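Local coordinates for hypothetical protein XAC2396 (Xanthomonas axonopodis pv. citri, PDB 2G3W) that is of unknown function but has a compact fold built around a variation of the PD-(D/E)XK nuclease motif, at residues 33-36 against 37-41; 133-136 against 137-140. One frame throughout, in Å; residues are numbered along the deposited sequence.

Contact 1 (33-36 against 37-41)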
# COMPACT_ATOMS: atom_id res chain seq x y z
N PRO A 33 -23.57 11.85 21.03
CA PRO A 33 -23.31 13.26 21.36
C PRO A 33 -21.83 13.66 21.35
O PRO A 33 -21.53 14.80 21.07
CB PRO A 33 -23.92 13.41 22.76
CG PRO A 33 -24.93 12.33 22.84
CD PRO A 33 -24.39 11.19 22.07
N SER A 34 -20.91 12.73 21.62
CA SER A 34 -19.46 13.03 21.56
C SER A 34 -18.81 12.83 20.18
O SER A 34 -17.59 13.09 19.99
CB SER A 34 -18.69 12.24 22.65
OG SER A 34 -19.07 12.67 23.95
N GLU A 35 -19.61 12.40 19.19
CA GLU A 35 -19.10 12.11 17.85
C GLU A 35 -19.31 13.30 16.94
O GLU A 35 -20.44 13.75 16.76
CB GLU A 35 -19.81 10.88 17.27
CG GLU A 35 -19.40 10.47 15.84
CD GLU A 35 -20.01 9.12 15.46
OE1 GLU A 35 -21.15 8.89 15.90
OE2 GLU A 35 -19.37 8.30 14.75
N THR A 36 -18.22 13.82 16.37
CA THR A 36 -18.30 14.99 15.47
C THR A 36 -18.93 14.58 14.16
O THR A 36 -18.94 13.38 13.81
CB THR A 36 -16.91 15.57 15.13
OG1 THR A 36 -16.06 14.53 14.61
CG2 THR A 36 -16.26 16.22 16.35
N ASP A 37 -19.40 15.57 13.41
CA ASP A 37 -19.85 15.34 12.02
C ASP A 37 -18.77 14.68 11.15
O ASP A 37 -19.05 13.75 10.39
CB ASP A 37 -20.27 16.67 11.39
CG ASP A 37 -21.52 17.23 12.00
OD1 ASP A 37 -22.18 16.57 12.85
OD2 ASP A 37 -21.87 18.35 11.62
N GLU A 38 -17.54 15.17 11.27
CA GLU A 38 -16.39 14.57 10.60
C GLU A 38 -16.24 13.07 10.94
O GLU A 38 -16.13 12.26 10.04
CB GLU A 38 -15.11 15.31 10.99
CG GLU A 38 -13.82 14.72 10.39
CD GLU A 38 -12.54 15.52 10.74
OE1 GLU A 38 -12.57 16.35 11.67
OE2 GLU A 38 -11.50 15.31 10.08
N ARG A 39 -16.23 12.71 12.22
CA ARG A 39 -16.08 11.28 12.62
C ARG A 39 -17.23 10.46 12.08
O ARG A 39 -17.02 9.35 11.57
CB ARG A 39 -16.06 11.11 14.14
CG ARG A 39 -15.55 9.72 14.57
CD ARG A 39 -15.58 9.63 16.09
NE ARG A 39 -15.01 8.37 16.57
CZ ARG A 39 -15.60 7.18 16.47
NH1 ARG A 39 -16.83 7.07 15.93
NH2 ARG A 39 -14.97 6.10 16.95
N LEU A 40 -18.45 11.01 12.15
CA LEU A 40 -19.61 10.27 11.58
C LEU A 40 -19.41 9.97 10.09
O LEU A 40 -19.68 8.86 9.60
CB LEU A 40 -20.93 11.02 11.83
CG LEU A 40 -22.05 10.05 11.45
CD1 LEU A 40 -22.87 9.66 12.62
CD2 LEU A 40 -22.87 10.52 10.26
N MSE A 41 -18.93 10.95 9.34
CA MSE A 41 -18.75 10.76 7.91
C MSE A 41 -17.57 9.81 7.61
O MSE A 41 -17.59 9.07 6.62
CB MSE A 41 -18.62 12.13 7.16
CG MSE A 41 -19.87 13.03 7.26
SE MSE A 41 -21.38 12.17 6.41
CE MSE A 41 -20.73 12.24 4.60
O HOH W 1 -13.50 15.40 14.41
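Thr36 and Arg39 meet in a textbook helix N-cap: the hydroxyl of the residue preceding helix 37-49 accepts the third amide of its first turn. Arg39 N reaches Thr36 OG1 at 3.0 Å with a nearly straight N-H...O angle of 164°. The threonine side chain crosses the arginine stem at about a right angle, OG1 touching Arg39 CB at 3.5 Å. What brings the hydroxyl over the turn is the first torsion, which sets OG1 between the backbone N and the carbonyl carbon (chi1 54°). The carbonyl of Thr36 starts the regular helical pattern, its O receiving Leu40 N at 2.9 Å, so this single residue serves two amides of the first turn.

Just before the cap, Glu35 stretches forward to the first turn, its side chain crossing those of Arg39 and Leu40 roughly perpendicularly. An extended chain, with CG swung opposite the backbone N (chi1 179°), lays CG against Arg39 CB at 3.8 Å. Its OE2 lies at the edge of the Arg39 guanidinium, in plane, and forms a salt bridge with NH1. The hydrogen bond within that pair is weak and bent, and the two flat groups are turned well away from coplanarity. Each charge has a stronger partner beyond the pair: Glu35 with Arg43 one turn further along the helix, Arg39 with Asp68. Glu35 is buried, so this double pairing probably offsets the cost of enclosing its charge. Leu40 also borders the carboxylate, CD1 touching OE1, before packing on Leu29 of strand 21-31.

A water joins Thr36 to Glu38, whose other oxygen, OE2, probably takes a hydrogen bond from Thr139 OG1. That water lies 2.7 Å from Thr36 OG1 and donates to Glu38 OE1 at 3.0 Å.

Contact 2 (133-136 against 137-140)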
# COMPACT_ATOMS: atom_id res chain seq x y z
N GLU A 133 -4.60 5.49 6.43
CA GLU A 133 -4.65 6.90 6.83
C GLU A 133 -5.39 7.69 5.75
O GLU A 133 -5.09 7.53 4.55
CB GLU A 133 -3.27 7.49 7.01
CG GLU A 133 -3.38 8.99 7.20
CD GLU A 133 -2.13 9.64 7.69
OE1 GLU A 133 -1.12 8.94 7.90
OE2 GLU A 133 -2.16 10.88 7.92
N LEU A 134 -6.33 8.52 6.19
CA LEU A 134 -7.05 9.43 5.32
C LEU A 134 -6.57 10.86 5.57
O LEU A 134 -6.35 11.25 6.71
CB LEU A 134 -8.53 9.35 5.65
CG LEU A 134 -9.13 7.95 5.74
CD1 LEU A 134 -10.64 8.03 6.18
CD2 LEU A 134 -8.96 7.21 4.40
N ASP A 135 -6.46 11.64 4.51
CA ASP A 135 -6.06 13.05 4.59
C ASP A 135 -7.07 13.80 5.46
O ASP A 135 -8.27 13.74 5.18
CB ASP A 135 -6.05 13.65 3.19
CG ASP A 135 -5.61 15.14 3.19
OD1 ASP A 135 -6.44 16.00 3.47
OD2 ASP A 135 -4.43 15.43 2.92
N SER A 136 -6.59 14.51 6.48
CA SER A 136 -7.49 15.18 7.43
C SER A 136 -8.28 16.32 6.81
O SER A 136 -9.37 16.65 7.26
CB SER A 136 -6.71 15.72 8.64
OG SER A 136 -5.66 16.55 8.23
N GLN A 137 -7.72 16.97 5.79
CA GLN A 137 -8.44 18.08 5.17
C GLN A 137 -9.62 17.55 4.37
O GLN A 137 -10.69 18.16 4.33
CB GLN A 137 -7.52 18.93 4.31
CG GLN A 137 -6.69 19.88 5.14
CD GLN A 137 -5.73 20.67 4.31
OE1 GLN A 137 -4.88 20.10 3.61
NE2 GLN A 137 -5.86 21.99 4.38
N ALA A 138 -9.44 16.37 3.79
CA ALA A 138 -10.52 15.71 3.02
C ALA A 138 -11.66 15.20 3.92
O ALA A 138 -12.84 15.40 3.61
CB ALA A 138 -9.95 14.58 2.13
N THR A 139 -11.32 14.57 5.05
CA THR A 139 -12.31 14.11 6.01
C THR A 139 -13.09 15.31 6.57
O THR A 139 -14.32 15.24 6.75
CB THR A 139 -11.69 13.22 7.14
OG1 THR A 139 -10.63 13.93 7.80
CG2 THR A 139 -11.08 11.95 6.52
N GLU A 140 -12.40 16.42 6.80
CA GLU A 140 -13.07 17.61 7.32
C GLU A 140 -14.05 18.21 6.31
O GLU A 140 -15.14 18.66 6.67
CB GLU A 140 -12.04 18.62 7.80
CG GLU A 140 -12.64 19.79 8.55
CD GLU A 140 -11.57 20.68 9.11
OE1 GLU A 140 -10.38 20.27 9.05
OE2 GLU A 140 -11.90 21.77 9.61
O HOH W 2 -8.69 18.71 9.85
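The carboxylate of Asp135 meets the amides of Gln137 and Ala138 through OD1, capping the N terminus of helix 136-143. Ala138 N approaches the anti lone pair, on the side away from the other oxygen, at 3.0 Å from Asp135 OD1. Gln137 N is nearer, but its hydrogen points poorly at OD1 and the bond is weak. The backbone carbonyls of the same turn show how differently donors can meet a flat acceptor. Thr139 N lies in the carbonyl plane of Asp135 and makes a straight bond of 165° to its O at 3.2 Å. By contrast, Glu140 N stands above the carbonyl plane of Ser136, 36° out of it, while still bonding to Ser136 O at 3.1 Å.

A chi1 of -179° turns the carboxylate away from the backbone N of Asp135 and brings OD1 close to the amides of Gln137 and Ala138. The same oxygen also touches Gln137 CB. Next to the cap is an apolar contact: Thr139 CG2 lies against Leu134 CB at 3.7 Å, with CD1 of the leucine a little further off, the two side chains crossing at about a right angle. Leu134 carries this layer on to Val42 and Leu45 of helix 37-49 and to Leu172 and Pro174 of strand 168-176, and so seats the turn between helix and sheet.

The Thr139 hydroxyl lies 3.0 Å from Ser136 O, yet Glu38 competes for its one proton and, as a carboxylate is usually the stronger acceptor, may win it. At the cap, the negative charge of Asp135 faces the amides at the start of the helix, where the dipole is positive, and the two would be expected to stabilise each other.

Overall arrangement
After the N-terminal hairpin of strands 6-16 and 21-31, the chain makes contact 1 at the loop entering helix 37-49. Contact 2 comes much later, at the turn from strand 129-133 into helix 136-143. Each closes a tight local turn, and the two follow in series, neither nested nor crossed. Though far apart in sequence, their centres lie about 14 Å apart, and the pairing of Glu38 with Thr139 joins contact 1 to contact 2. The first turns of two helices are thereby tied together, one packing on strands 21-31 and 149-157, the other on strand 168-176 of the same mixed sheet.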